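Local coordinates for spondin-1 (Homo sapiens, PDB 2ZOU), which is a secreted, extracellular-matrix glycoprotein probably involved in cell adhesion, which carries a reeler domain folded as a beta-sandwich, at residues A[34-37]-A[38-41]. Numbering follows the deposited sequence. Where two conformers were deposited one is given.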
loop_
_atom_site.group_PDB
_atom_site.type_symbol
_atom_site.label_atom_id
_atom_site.label_comp_id
_atom_site.label_asym_id
_atom_site.label_seq_id
_atom_site.Cartn_x
_atom_site.Cartn_y
_atom_site.Cartn_z
ATOM N N PHE A 34 -15.676 4.281 1.331
ATOM C CA PHE A 34 -15.649 3.134 2.236
ATOM C C PHE A 34 -15.376 1.905 1.396
ATOM O O PHE A 34 -15.504 1.971 0.174
ATOM C CB PHE A 34 -16.992 2.965 2.959
ATOM C CG PHE A 34 -18.189 2.905 2.047
ATOM C CD1 PHE A 34 -18.595 1.697 1.476
ATOM C CD2 PHE A 34 -18.934 4.057 1.784
ATOM C CE1 PHE A 34 -19.712 1.631 0.642
ATOM C CE2 PHE A 34 -20.060 4.007 0.941
ATOM C CZ PHE A 34 -20.447 2.787 0.374
ATOM N N TYR A 35 -15.017 0.788 2.026
ATOM C CA TYR A 35 -14.867 -0.477 1.289
ATOM C C TYR A 35 -16.084 -1.374 1.443
ATOM O O TYR A 35 -16.762 -1.346 2.480
ATOM C CB TYR A 35 -13.575 -1.239 1.661
ATOM C CG TYR A 35 -13.528 -1.898 3.043
ATOM C CD1 TYR A 35 -12.817 -1.307 4.085
ATOM C CD2 TYR A 35 -14.158 -3.128 3.288
ATOM C CE1 TYR A 35 -12.739 -1.905 5.329
ATOM C CE2 TYR A 35 -14.090 -3.731 4.547
ATOM C CZ TYR A 35 -13.369 -3.119 5.547
ATOM O OH TYR A 35 -13.324 -3.718 6.798
ATOM N N LYS A 36 -16.344 -2.176 0.402
ATOM C CA LYS A 36 -17.370 -3.218 0.435
ATOM C C LYS A 36 -16.646 -4.566 0.417
ATOM O O LYS A 36 -15.867 -4.832 -0.513
ATOM C CB LYS A 36 -18.254 -3.161 -0.810
ATOM C CG LYS A 36 -19.066 -1.904 -1.017
ATOM C CD LYS A 36 -19.605 -1.953 -2.432
ATOM C CE LYS A 36 -20.582 -0.856 -2.709
ATOM N NZ LYS A 36 -21.146 -1.070 -4.063
ATOM N N PRO A 37 -16.915 -5.424 1.425
ATOM C CA PRO A 37 -16.305 -6.745 1.505
ATOM C C PRO A 37 -16.367 -7.471 0.163
ATOM O O PRO A 37 -17.418 -7.519 -0.476
ATOM C CB PRO A 37 -17.154 -7.455 2.563
ATOM C CG PRO A 37 -17.557 -6.345 3.467
ATOM C CD PRO A 37 -17.808 -5.165 2.569
ATOM N N GLY A 38 -15.225 -8.004 -0.266
ATOM C CA GLY A 38 -15.162 -8.779 -1.499
ATOM C C GLY A 38 -14.966 -8.004 -2.785
ATOM O O GLY A 38 -14.711 -8.603 -3.819
ATOM N N THR A 39 -15.121 -6.685 -2.725
ATOM C CA THR A 39 -14.867 -5.845 -3.878
ATOM C C THR A 39 -13.361 -5.697 -4.109
ATOM O O THR A 39 -12.592 -5.508 -3.154
ATOM C CB THR A 39 -15.546 -4.483 -3.708
ATOM O OG1 THR A 39 -16.964 -4.664 -3.781
ATOM C CG2 THR A 39 -15.117 -3.520 -4.806
ATOM N N SER A 40 -12.960 -5.786 -5.376
ATOM C CA SER A 40 -11.592 -5.530 -5.803
ATOM C C SER A 40 -11.412 -4.042 -6.118
ATOM O O SER A 40 -12.167 -3.470 -6.924
ATOM C CB SER A 40 -11.238 -6.353 -7.039
ATOM O OG SER A 40 -11.254 -7.740 -6.765
ATOM N N TYR A 41 -10.413 -3.434 -5.485
ATOM C CA TYR A 41 -10.053 -2.034 -5.714
ATOM C C TYR A 41 -8.688 -1.944 -6.355
ATOM O O TYR A 41 -7.795 -2.740 -6.042
ATOM C CB TYR A 41 -10.043 -1.271 -4.378
ATOM C CG TYR A 41 -11.410 -1.222 -3.750
ATOM C CD1 TYR A 41 -12.319 -0.233 -4.107
ATOM C CD2 TYR A 41 -11.809 -2.194 -2.829
ATOM C CE1 TYR A 41 -13.585 -0.196 -3.551
ATOM C CE2 TYR A 41 -13.081 -2.187 -2.278
ATOM C CZ TYR A 41 -13.960 -1.168 -2.618
ATOM O OH TYR A 41 -15.222 -1.200 -2.065
HETATM O O HOH W 1 -16.834 0.828 -2.178
#
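Phe34 meets Tyr41 through a bridging water, which donates to the Phe34 carbonyl O at 2.9 Å and sits in the plane of the Tyr41 ring, 2.6 Å from Tyr41 OH. Tyr35 comes nearest with its CA, 3.4 Å from Tyr41 OH, and its CB adds an apolar touch to Tyr41 CE2. With CG between the backbone N and the carbonyl carbon (chi1 72°), the Tyr35 ring turns away into buried surroundings, where its hydroxyl bonds to the Gly118 carbonyl O. Lys36 gives its N-H to Tyr41 OH at 2.9 Å, close to the plane of the ring, with an angle of 157° at the hydrogen. A tyrosine suits position 41 because its rigid ring spans the mouth of the turn and brings one oxygen to both backbone and water; a phenylalanine here would probably leave the Lys36 N-H and the water without that mate. Lys36 O accepts the N-H of Thr39 (N to O 3.0 Å), closing a type II beta turn that leads into strand 40-47 of the reeler beta-sandwich, where Tyr41 pairs through its backbone with Trp110 of strand 105-111. Lysine suits this exposed place: CB packs 3.6 Å from Thr39 OG1, while the extended stem carries the charge outward. Pro37 suits the second position of the turn, its ring restricting phi to the negative range needed; Gly38 follows with positive phi, 86°, where a CB would collide with Pro37 O. Threonine then serves both neighbours, its hydroxyl beside Lys36 CB and its CG2 over one face of the Tyr41 ring, near the rim.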